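Local coordinates for single-strand DNA-binding protein (Agrobacterium tumefaciens, PDB 3BTP) that binds single-stranded DNA regardless of sequence and mediates nuclear uptake of the transferred T-DNA strand in the host cell, at residues A[354-357]-A[363-366]; A[381-386]-A[390-395]; A[450-455]-A[509-514]; A[345-350]-A[404-409]. One frame throughout, in Å; residues are numbered along the deposited sequence.

Interaction 1: A[354-357]-A[363-366]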
loop_
_atom_site.group_PDB
_atom_site.type_symbol
_atom_site.label_atom_id
_atom_site.label_comp_id
_atom_site.label_asym_id
_atom_site.label_seq_id
_atom_site.Cartn_x
_atom_site.Cartn_y
_atom_site.Cartn_z
ATOM N N GLY A 354 14.995 10.204 -0.078
ATOM C CA GLY A 354 16.317 9.637 -0.007
ATOM C C GLY A 354 17.289 10.797 -0.085
ATOM O O GLY A 354 16.998 11.884 0.381
ATOM N N ARG A 355 18.468 10.531 -0.655
ATOM C CA ARG A 355 19.621 11.451 -0.631
ATOM C C ARG A 355 19.929 12.027 0.787
ATOM O O ARG A 355 19.724 13.225 0.984
ATOM C CB ARG A 355 19.393 12.543 -1.688
ATOM C CG ARG A 355 20.591 13.266 -2.190
ATOM C CD ARG A 355 20.170 14.414 -3.093
ATOM N NE ARG A 355 19.676 13.896 -4.384
ATOM C CZ ARG A 355 19.559 14.588 -5.527
ATOM N NH1 ARG A 355 19.927 15.869 -5.603
ATOM N NH2 ARG A 355 19.063 13.988 -6.610
ATOM N N GLN A 356 20.470 11.206 1.722
ATOM C CA GLN A 356 20.682 11.574 3.203
ATOM C C GLN A 356 21.927 12.221 4.076
ATOM O O GLN A 356 21.915 13.471 4.215
ATOM C CB GLN A 356 19.752 10.723 4.106
ATOM C CG GLN A 356 18.231 10.723 3.710
ATOM C CD GLN A 356 17.339 11.974 4.147
ATOM O OE1 GLN A 356 16.147 11.816 4.416
ATOM N NE2 GLN A 356 17.927 13.175 4.193
ATOM N N PRO A 357 23.001 11.551 4.668
ATOM C CA PRO A 357 24.286 10.779 4.742
ATOM C C PRO A 357 25.319 10.848 3.621
ATOM O O PRO A 357 26.020 9.856 3.361
ATOM C CB PRO A 357 23.870 9.379 5.202
ATOM C CG PRO A 357 22.706 9.723 6.182
ATOM C CD PRO A 357 22.346 11.278 5.962
ATOM N N MET A 363 26.051 10.658 0.840
ATOM C CA MET A 363 24.589 10.773 0.530
ATOM C C MET A 363 24.005 9.481 0.032
ATOM O O MET A 363 24.521 8.877 -0.917
ATOM C CB MET A 363 24.268 11.868 -0.512
ATOM C CG MET A 363 24.586 13.300 -0.080
ATOM S SD MET A 363 23.466 14.008 1.148
ATOM C CE MET A 363 22.669 15.339 0.189
ATOM N N THR A 364 22.920 9.076 0.689
ATOM C CA THR A 364 22.129 7.886 0.384
ATOM C C THR A 364 21.437 7.895 -1.025
ATOM O O THR A 364 21.442 8.917 -1.710
ATOM C CB THR A 364 21.126 7.668 1.538
ATOM O OG1 THR A 364 20.693 6.317 1.550
ATOM C CG2 THR A 364 19.901 8.549 1.467
ATOM N N ARG A 365 20.894 6.765 -1.476
ATOM C CA ARG A 365 20.202 6.722 -2.770
ATOM C C ARG A 365 18.908 7.562 -2.846
ATOM O O ARG A 365 18.228 7.782 -1.853
ATOM C CB ARG A 365 19.928 5.278 -3.185
ATOM C CG ARG A 365 21.182 4.597 -3.717
ATOM C CD ARG A 365 20.987 3.146 -4.119
ATOM N NE ARG A 365 22.278 2.642 -4.619
ATOM C CZ ARG A 365 22.704 1.385 -4.515
ATOM N NH1 ARG A 365 21.939 0.454 -3.944
ATOM N NH2 ARG A 365 23.907 1.051 -4.996
ATOM N N ASP A 366 18.592 8.047 -4.040
ATOM C CA ASP A 366 17.342 8.743 -4.283
ATOM C C ASP A 366 16.144 7.827 -4.127
ATOM O O ASP A 366 16.230 6.641 -4.429
ATOM C CB ASP A 366 17.349 9.466 -5.628
ATOM C CG ASP A 366 18.319 10.614 -5.657
ATOM O OD1 ASP A 366 18.690 11.098 -4.568
ATOM O OD2 ASP A 366 18.768 11.042 -6.744
#
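Arg355 and Asp366 form a salt bridge across the loop that joins strands 349-352 and 367-370, two neighbouring antiparallel strands of the barrel. The grip is side-on and bidentate: NE of Arg355 donates to OD1 of Asp366 at 3.0 Å, nearly straight at 174°, and NH2 donates to OD2, also at 3.0 Å. OD1 is met on its syn side, whereas NH2 reaches OD2 from above the carboxylate plane, and the two flat groups are turned 29° from each other. Arg355 can present this edge because its chain runs extended through CG and CD and bends at chi3 (-72°). Next to the bridge along the chain, the backbone N of Arg355 donates to O of Arg365 (3.0 Å), so main chain and side chain of one residue both clasp the returning segment. CG of Arg355 also meets CE of Met363 at 3.8 Å, while SD of Met363 lies 3.5 Å from O of Gln356.

A second shell surrounds the carboxylate. OD1 of Asp366 also accepts from ND2 of Asn352, OD2 from the backbone N of Ala451, and Gln450 packs on Arg355. This sharing of acceptors probably holds Asp366 in one rotation. Asn352 serves both sides, as its OD1 accepts a hydrogen bond from N of Gly354. Next to that bond, CA of Gly354 comes within 3.2 Å of O of Arg365 in a CA-H...O contact.

Interaction 2: A[381-386]-A[390-395]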
loop_
_atom_site.group_PDB
_atom_site.type_symbol
_atom_site.label_atom_id
_atom_site.label_comp_id
_atom_site.label_asym_id
_atom_site.label_seq_id
_atom_site.Cartn_x
_atom_site.Cartn_y
_atom_site.Cartn_z
ATOM N N SER A 381 2.158 13.758 8.679
ATOM C CA SER A 381 3.632 13.604 8.467
ATOM C C SER A 381 4.364 14.989 8.536
ATOM O O SER A 381 3.804 16.007 8.111
ATOM C CB SER A 381 3.885 13.003 7.076
ATOM O OG SER A 381 5.247 12.892 6.830
ATOM N N PRO A 382 5.577 15.038 9.144
ATOM C CA PRO A 382 6.404 16.274 8.937
ATOM C C PRO A 382 6.814 16.547 7.476
ATOM O O PRO A 382 6.900 17.702 7.130
ATOM C CB PRO A 382 7.626 16.056 9.847
ATOM C CG PRO A 382 7.595 14.686 10.268
ATOM C CD PRO A 382 6.221 14.102 10.095
ATOM N N TRP A 383 7.053 15.515 6.621
ATOM C CA TRP A 383 7.164 15.733 5.130
ATOM C C TRP A 383 5.935 16.419 4.549
ATOM O O TRP A 383 6.005 17.519 4.013
ATOM C CB TRP A 383 7.468 14.428 4.380
ATOM C CG TRP A 383 8.816 13.962 4.662
ATOM C CD1 TRP A 383 9.214 13.314 5.770
ATOM C CD2 TRP A 383 9.991 14.167 3.865
ATOM N NE1 TRP A 383 10.561 13.078 5.741
ATOM C CE2 TRP A 383 11.068 13.554 4.561
ATOM C CE3 TRP A 383 10.242 14.795 2.609
ATOM C CZ2 TRP A 383 12.391 13.525 4.061
ATOM C CZ3 TRP A 383 11.572 14.785 2.099
ATOM C CH2 TRP A 383 12.621 14.148 2.838
ATOM N N THR A 384 4.771 15.836 4.769
ATOM C CA THR A 384 3.500 16.400 4.279
ATOM C C THR A 384 3.315 17.829 4.727
ATOM O O THR A 384 2.891 18.674 3.972
ATOM C CB THR A 384 2.281 15.616 4.832
ATOM O OG1 THR A 384 2.296 14.277 4.364
ATOM C CG2 THR A 384 0.923 16.281 4.449
ATOM N N GLN A 385 3.550 18.095 5.994
ATOM C CA GLN A 385 3.270 19.427 6.498
ATOM C C GLN A 385 4.303 20.450 5.963
ATOM O O GLN A 385 3.925 21.532 5.600
ATOM C CB GLN A 385 3.265 19.381 8.020
ATOM C CG GLN A 385 2.146 18.539 8.567
ATOM C CD GLN A 385 1.123 19.441 9.130
ATOM O OE1 GLN A 385 0.768 20.431 8.467
ATOM N NE2 GLN A 385 0.704 19.211 10.400
ATOM N N ALA A 386 5.590 20.095 5.922
ATOM C CA ALA A 386 6.585 20.963 5.240
ATOM C C ALA A 386 6.216 21.261 3.771
ATOM O O ALA A 386 6.342 22.428 3.323
ATOM C CB ALA A 386 8.044 20.339 5.345
ATOM N N GLY A 390 5.188 24.869 1.427
ATOM C CA GLY A 390 6.089 25.273 0.384
ATOM C C GLY A 390 7.544 24.987 0.629
ATOM O O GLY A 390 8.396 25.444 -0.105
ATOM N N LYS A 391 7.850 24.219 1.659
ATOM C CA LYS A 391 9.264 23.828 1.910
ATOM C C LYS A 391 9.628 22.538 1.117
ATOM O O LYS A 391 8.752 21.870 0.553
ATOM C CB LYS A 391 9.533 23.625 3.409
ATOM C CG LYS A 391 9.172 24.866 4.308
ATOM C CD LYS A 391 8.630 24.386 5.658
ATOM C CE LYS A 391 8.846 25.399 6.734
ATOM N NZ LYS A 391 7.678 26.335 6.695
ATOM N N LEU A 392 10.907 22.229 1.067
ATOM C CA LEU A 392 11.414 21.019 0.442
ATOM C C LEU A 392 11.148 21.025 -1.100
ATOM O O LEU A 392 11.107 19.986 -1.696
ATOM C CB LEU A 392 10.777 19.776 1.123
ATOM C CG LEU A 392 10.781 19.519 2.671
ATOM C CD1 LEU A 392 10.104 18.216 3.037
ATOM C CD2 LEU A 392 12.174 19.507 3.228
ATOM N N TRP A 393 10.950 22.207 -1.693
ATOM C CA TRP A 393 10.700 22.376 -3.114
ATOM C C TRP A 393 11.899 21.955 -3.933
ATOM O O TRP A 393 11.717 21.680 -5.143
ATOM C CB TRP A 393 10.363 23.851 -3.458
ATOM C CG TRP A 393 11.341 24.853 -2.864
ATOM C CD1 TRP A 393 11.155 25.557 -1.704
ATOM C CD2 TRP A 393 12.676 25.207 -3.326
ATOM N NE1 TRP A 393 12.249 26.356 -1.432
ATOM C CE2 TRP A 393 13.196 26.167 -2.402
ATOM C CE3 TRP A 393 13.438 24.879 -4.458
ATOM C CZ2 TRP A 393 14.468 26.799 -2.573
ATOM C CZ3 TRP A 393 14.713 25.464 -4.620
ATOM C CH2 TRP A 393 15.223 26.413 -3.667
ATOM N N ASP A 394 13.108 21.921 -3.350
ATOM C CA ASP A 394 14.249 21.431 -4.118
ATOM C C ASP A 394 14.311 19.874 -4.186
ATOM O O ASP A 394 15.178 19.294 -4.859
ATOM C CB ASP A 394 15.563 21.948 -3.572
ATOM C CG ASP A 394 15.901 21.308 -2.256
ATOM O OD1 ASP A 394 15.098 21.511 -1.283
ATOM O OD2 ASP A 394 16.953 20.612 -2.196
ATOM N N ARG A 395 13.363 19.208 -3.518
ATOM C CA ARG A 395 13.294 17.771 -3.597
ATOM C C ARG A 395 12.039 17.317 -4.425
ATOM O O ARG A 395 11.790 16.154 -4.604
ATOM C CB ARG A 395 13.298 17.252 -2.155
ATOM C CG ARG A 395 14.666 17.250 -1.530
ATOM C CD ARG A 395 14.627 16.773 -0.088
ATOM N NE ARG A 395 16.013 16.533 0.378
ATOM C CZ ARG A 395 16.651 15.361 0.445
ATOM N NH1 ARG A 395 16.052 14.204 0.097
ATOM N NH2 ARG A 395 17.900 15.336 0.910
#
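Leu392 projects its side chain back onto helix 382-388, into the angle between Ala386 and the indole of Trp383. From CB the chain turns to set CG opposite the carbonyl carbon (chi1 -52°), and CG lies 3.9 Å from CB of Ala386. The branch CD1 does most of the touching: CD1 of Leu392 stands 3.8 Å from CB of Ala386 and 3.5 Å from CE3 of Trp383, with CZ3 of the indole next in line. Leucine and tryptophan side chains cross at about a right angle. Beyond the six-membered ring, CD of Arg395 approaches the ring edge at CZ3 (4.3 Å). The polar ends have other partners: NE1 of Trp383 donates to the backbone of another protein's chain, which also packs on Leu392, and the Arg395 guanidinium binds O of Gly354.

Backbone chemistry closes the turn. N of Lys391 donates to O of Ala386 at 2.9 Å, and CB of Lys391 rests 3.4 Å from that oxygen, while its NZ forms a salt bridge with Glu389. Gly390, with a phi of 88°, is the first residue to leave the helical conformation. Together these features make a Schellman motif at the C-terminal end of the helix, with Leu392 folded back against the helix.

Interaction 3: A[450-455]-A[509-514]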
loop_
_atom_site.group_PDB
_atom_site.type_symbol
_atom_site.label_atom_id
_atom_site.label_comp_id
_atom_site.label_asym_id
_atom_site.label_seq_id
_atom_site.Cartn_x
_atom_site.Cartn_y
_atom_site.Cartn_z
ATOM N N GLN A 450 21.954 13.563 -9.099
ATOM C CA GLN A 450 20.805 12.692 -9.201
ATOM C C GLN A 450 21.091 11.317 -9.899
ATOM O O GLN A 450 21.959 11.200 -10.731
ATOM C CB GLN A 450 19.632 13.492 -9.765
ATOM C CG GLN A 450 19.594 13.613 -11.204
ATOM C CD GLN A 450 18.839 14.822 -11.619
ATOM O OE1 GLN A 450 18.670 15.738 -10.819
ATOM N NE2 GLN A 450 18.403 14.871 -12.878
ATOM N N ALA A 451 20.459 10.247 -9.453
ATOM C CA ALA A 451 20.596 8.973 -10.167
ATOM C C ALA A 451 20.349 9.092 -11.716
ATOM O O ALA A 451 19.509 9.893 -12.189
ATOM C CB ALA A 451 19.674 7.975 -9.570
ATOM N N ALA A 452 21.080 8.287 -12.487
ATOM C CA ALA A 452 20.980 8.316 -13.955
ATOM C C ALA A 452 19.675 7.704 -14.515
ATOM O O ALA A 452 19.220 8.053 -15.555
ATOM C CB ALA A 452 22.211 7.617 -14.571
ATOM N N VAL A 453 19.072 6.810 -13.749
ATOM C CA VAL A 453 17.852 6.126 -14.128
ATOM C C VAL A 453 17.040 6.091 -12.862
ATOM O O VAL A 453 17.587 5.903 -11.772
ATOM C CB VAL A 453 18.123 4.698 -14.543
ATOM C CG1 VAL A 453 16.795 3.948 -14.872
ATOM C CG2 VAL A 453 19.144 4.625 -15.673
ATOM N N ILE A 454 15.747 6.380 -12.989
ATOM C CA ILE A 454 14.805 6.022 -11.970
ATOM C C ILE A 454 13.673 5.123 -12.481
ATOM O O ILE A 454 13.285 5.206 -13.612
ATOM C CB ILE A 454 14.346 7.275 -11.125
ATOM C CG1 ILE A 454 13.589 8.292 -11.946
ATOM C CG2 ILE A 454 15.583 7.945 -10.452
ATOM C CD1 ILE A 454 13.154 9.409 -11.099
ATOM N N VAL A 455 13.137 4.274 -11.632
ATOM C CA VAL A 455 12.167 3.318 -12.061
ATOM C C VAL A 455 10.896 3.408 -11.227
ATOM O O VAL A 455 10.987 3.311 -10.035
ATOM C CB VAL A 455 12.759 1.808 -12.005
ATOM C CG1 VAL A 455 11.689 0.819 -12.490
ATOM C CG2 VAL A 455 14.071 1.685 -12.878
ATOM N N PRO A 509 22.233 8.342 -22.519
ATOM C CA PRO A 509 23.565 8.636 -22.008
ATOM C C PRO A 509 24.190 7.323 -21.506
ATOM O O PRO A 509 23.463 6.388 -21.126
ATOM C CB PRO A 509 23.321 9.604 -20.836
ATOM C CG PRO A 509 21.858 10.077 -20.972
ATOM C CD PRO A 509 21.157 9.029 -21.752
ATOM N N SER A 510 25.516 7.255 -21.530
ATOM C CA SER A 510 26.253 6.029 -21.208
ATOM C C SER A 510 26.084 5.559 -19.741
ATOM O O SER A 510 25.925 4.352 -19.484
ATOM C CB SER A 510 27.725 6.121 -21.670
ATOM O OG SER A 510 28.316 7.374 -21.337
ATOM N N ASP A 511 26.016 6.497 -18.800
ATOM C CA ASP A 511 25.684 6.134 -17.387
ATOM C C ASP A 511 24.340 5.383 -17.286
ATOM O O ASP A 511 24.269 4.286 -16.725
ATOM C CB ASP A 511 25.806 7.336 -16.410
ATOM C CG ASP A 511 24.852 8.490 -16.707
ATOM O OD1 ASP A 511 23.913 8.334 -17.493
ATOM O OD2 ASP A 511 25.016 9.586 -16.111
ATOM N N ALA A 512 23.305 5.939 -17.945
ATOM C CA ALA A 512 21.996 5.305 -18.046
ATOM C C ALA A 512 22.062 3.951 -18.739
ATOM O O ALA A 512 21.417 2.955 -18.325
ATOM C CB ALA A 512 21.057 6.236 -18.760
ATOM N N ALA A 513 22.838 3.930 -19.823
ATOM C CA ALA A 513 22.941 2.760 -20.694
ATOM C C ALA A 513 23.550 1.571 -19.957
ATOM O O ALA A 513 22.974 0.480 -20.024
ATOM C CB ALA A 513 23.727 3.086 -21.973
ATOM N N GLN A 514 24.639 1.779 -19.202
ATOM C CA GLN A 514 25.189 0.681 -18.394
ATOM C C GLN A 514 24.373 0.186 -17.189
ATOM O O GLN A 514 24.526 -0.978 -16.799
ATOM C CB GLN A 514 26.680 0.847 -18.059
ATOM C CG GLN A 514 27.116 1.873 -17.015
ATOM C CD GLN A 514 28.665 2.159 -17.106
ATOM O OE1 GLN A 514 29.336 1.774 -18.088
ATOM N NE2 GLN A 514 29.207 2.868 -16.104
#
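Ala452 aims its methyl group at the first turn of helix 510-515, which packs against the barrel beside strand 453-456, close to the C-terminal end of the modelled chain. The contact is small and made by short side chains. CB of Ala452 meets the carboxylate of Asp511, lying 3.5 Å from both CG and OD1 and a little farther from OD2, so the methyl nestles against the whole acid group without a hydrogen bond. Asp511 is brought there by its first torsion (chi1 62°), which places CG between the backbone N and the carbonyl carbon.

One residue on, Val453 turns its CG2 branch to the helix and Ala512 offers its CA and methyl in return. CG2 of Val453 approaches CA of Ala512 at 3.8 Å and CB at 4.0 Å; the other branch, CG1, takes the position opposite the backbone N (chi1 177°) and leaves CG2 to face the helix. Ala452 thus touches both Asp511 and Ala512, and Val453 touches Ala512. Leu515, from the same helix, touches both Ala452 and Val453, and Ile482 of the adjacent strand 480-485 packs on Ala512.

OD2 of Asp511 forms salt bridges with Arg485 of strand 480-485 and with Arg491, which would be expected to favour the ionised acid. The other oxygen lies near its own helix backbone, in a short, strongly bent and doubtful bond from N of Ala512 to OD1 of Asp511 (124°).

Interaction 4: A[345-350]-A[404-409]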
loop_
_atom_site.group_PDB
_atom_site.type_symbol
_atom_site.label_atom_id
_atom_site.label_comp_id
_atom_site.label_asym_id
_atom_site.label_seq_id
_atom_site.Cartn_x
_atom_site.Cartn_y
_atom_site.Cartn_z
ATOM N N GLN A 345 -0.394 7.973 -15.842
ATOM C CA GLN A 345 0.144 6.961 -14.937
ATOM C C GLN A 345 1.512 7.040 -14.236
ATOM O O GLN A 345 1.656 6.389 -13.235
ATOM C CB GLN A 345 -0.319 5.493 -15.208
ATOM C CG GLN A 345 -0.104 4.782 -16.533
ATOM C CD GLN A 345 -0.628 3.285 -16.365
ATOM O OE1 GLN A 345 0.141 2.405 -15.893
ATOM N NE2 GLN A 345 -1.941 3.026 -16.689
ATOM N N PHE A 346 2.472 7.859 -14.652
ATOM C CA PHE A 346 3.433 8.291 -13.645
ATOM C C PHE A 346 2.735 9.115 -12.522
ATOM O O PHE A 346 1.751 9.783 -12.774
ATOM C CB PHE A 346 4.598 9.057 -14.238
ATOM C CG PHE A 346 5.548 8.213 -15.115
ATOM C CD1 PHE A 346 5.879 8.636 -16.406
ATOM C CD2 PHE A 346 6.110 7.015 -14.642
ATOM C CE1 PHE A 346 6.760 7.899 -17.182
ATOM C CE2 PHE A 346 6.989 6.251 -15.446
ATOM C CZ PHE A 346 7.319 6.701 -16.687
ATOM N N PRO A 347 3.219 9.056 -11.264
ATOM C CA PRO A 347 2.650 10.084 -10.309
ATOM C C PRO A 347 2.819 11.566 -10.794
ATOM O O PRO A 347 3.842 11.888 -11.416
ATOM C CB PRO A 347 3.422 9.855 -8.967
ATOM C CG PRO A 347 4.125 8.553 -9.129
ATOM C CD PRO A 347 4.181 8.150 -10.627
ATOM N N ALA A 348 1.822 12.418 -10.488
ATOM C CA ALA A 348 1.779 13.817 -10.874
ATOM C C ALA A 348 2.919 14.683 -10.315
ATOM O O ALA A 348 3.436 15.596 -10.993
ATOM C CB ALA A 348 0.421 14.404 -10.520
ATOM N N ALA A 349 3.308 14.372 -9.075
ATOM C CA ALA A 349 4.376 15.037 -8.399
ATOM C C ALA A 349 5.005 13.994 -7.467
ATOM O O ALA A 349 4.287 13.140 -6.970
ATOM C CB ALA A 349 3.837 16.227 -7.622
ATOM N N THR A 350 6.295 14.142 -7.173
ATOM C CA THR A 350 7.062 13.208 -6.408
ATOM C C THR A 350 7.973 14.035 -5.434
ATOM O O THR A 350 8.343 15.181 -5.756
ATOM C CB THR A 350 7.824 12.350 -7.508
ATOM O OG1 THR A 350 7.235 11.003 -7.668
ATOM C CG2 THR A 350 9.245 12.360 -7.414
ATOM N N ASN A 404 5.463 12.378 -19.808
ATOM C CA ASN A 404 6.712 11.620 -20.100
ATOM C C ASN A 404 7.963 12.110 -19.412
ATOM O O ASN A 404 8.981 11.458 -19.459
ATOM C CB ASN A 404 7.008 11.607 -21.602
ATOM C CG ASN A 404 6.017 10.789 -22.366
ATOM O OD1 ASN A 404 5.603 11.219 -23.432
ATOM N ND2 ASN A 404 5.581 9.645 -21.805
ATOM N N ARG A 405 7.869 13.275 -18.825
ATOM C CA ARG A 405 9.004 13.923 -18.286
ATOM C C ARG A 405 8.731 14.513 -16.898
ATOM O O ARG A 405 7.752 15.183 -16.728
ATOM C CB ARG A 405 9.352 15.093 -19.227
ATOM C CG ARG A 405 10.589 15.879 -18.718
ATOM C CD ARG A 405 11.090 16.832 -19.851
ATOM N NE ARG A 405 11.823 16.099 -20.897
ATOM C CZ ARG A 405 12.357 16.706 -21.969
ATOM N NH1 ARG A 405 12.221 18.001 -22.100
ATOM N NH2 ARG A 405 13.026 16.041 -22.881
ATOM N N TYR A 406 9.679 14.364 -15.996
ATOM C CA TYR A 406 9.769 15.149 -14.739
ATOM C C TYR A 406 10.733 16.311 -14.770
ATOM O O TYR A 406 11.828 16.244 -15.345
ATOM C CB TYR A 406 10.142 14.271 -13.524
ATOM C CG TYR A 406 9.020 13.346 -13.064
ATOM C CD1 TYR A 406 9.089 11.980 -13.335
ATOM C CD2 TYR A 406 7.945 13.836 -12.264
ATOM C CE1 TYR A 406 8.088 11.072 -12.852
ATOM C CE2 TYR A 406 6.903 12.967 -11.763
ATOM C CZ TYR A 406 6.999 11.578 -12.111
ATOM O OH TYR A 406 6.051 10.680 -11.711
ATOM N N MET A 407 10.309 17.381 -14.110
ATOM C CA MET A 407 11.107 18.594 -14.004
ATOM C C MET A 407 10.814 19.263 -12.666
ATOM O O MET A 407 9.833 18.949 -11.998
ATOM C CB MET A 407 10.815 19.551 -15.202
ATOM C CG MET A 407 9.427 20.146 -15.276
ATOM S SD MET A 407 8.900 20.916 -16.817
ATOM C CE MET A 407 8.434 19.451 -17.757
ATOM N N SER A 408 11.671 20.177 -12.257
ATOM C CA SER A 408 11.330 21.068 -11.137
ATOM C C SER A 408 10.020 21.833 -11.333
ATOM O O SER A 408 9.555 22.097 -12.438
ATOM C CB SER A 408 12.489 22.065 -10.825
ATOM O OG SER A 408 12.472 23.075 -11.819
ATOM N N PRO A 409 9.402 22.207 -10.221
ATOM C CA PRO A 409 8.205 23.055 -10.279
ATOM C C PRO A 409 8.400 24.441 -10.933
ATOM O O PRO A 409 7.508 24.873 -11.694
ATOM C CB PRO A 409 7.796 23.188 -8.776
ATOM C CG PRO A 409 8.527 22.036 -8.102
ATOM C CD PRO A 409 9.758 21.797 -8.846
#
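The backbones of 345-350 and 404-409 keep well apart, their nearest CA atoms, those of Phe346 and Asn404, being 8.0 Å from each other, and one tyrosine side chain bridges the gap. Tyr406 extends from strand 405-407 with CG opposite the carbonyl carbon (chi1 -72°), which carries the ring toward the segment leading into strand 349-352. Its hydroxyl donates to the carbonyl oxygen of Pro347, OH to O 2.5 Å, lying in the carbonyl plane on a lone pair with a C=O...donor angle of 131°. The acceptor lies near the plane of the phenol, at the ring edge.

Around the hydroxyl the packing is close: CD of the Pro347 ring and CB of Phe346 each lie 3.3 Å from OH of Tyr406, and the proline and tyrosine side chains cross at about a right angle. CB of Phe346 also reaches CZ of Tyr406 at 4.1 Å. In the eight-stranded antiparallel barrel, strands 349-352 and 405-407 are separated by strand 396-399, whose Gln397 and Leu399 touch the tyrosine. Gln397 bonds through its backbone to Thr350, and Tyr406 to Tyr495 on the other neighbouring strand. CB of Thr350 is directed at segment 404-409, and its OG1 stands 4.2 Å from OH of Tyr406. Outside the two segments, Phe346 packs on Asn497 of strand 494-497, and Pro347 touches Ser370 of strand 367-370.

Interactions 1, 3 and 4 gather round one closed barrel, and interaction 2 lies on the connection leading into one of its strands. Interaction 3 is the most buried and rests small methyl groups against a helix and its carboxylate, without a hydrogen bond across. Interaction 4, partly buried, spans two strands of the barrel with a single phenol bond. Interactions 1 and 2 are also partly buried; the first is ionic and within a loop, the second a helix end with an apolar fold-back. Arg395 joins interactions 1 and 2, and Asp366 joins interactions 1 and 3. Interactions 1 and 2 are both nested in the chain closed by interaction 4.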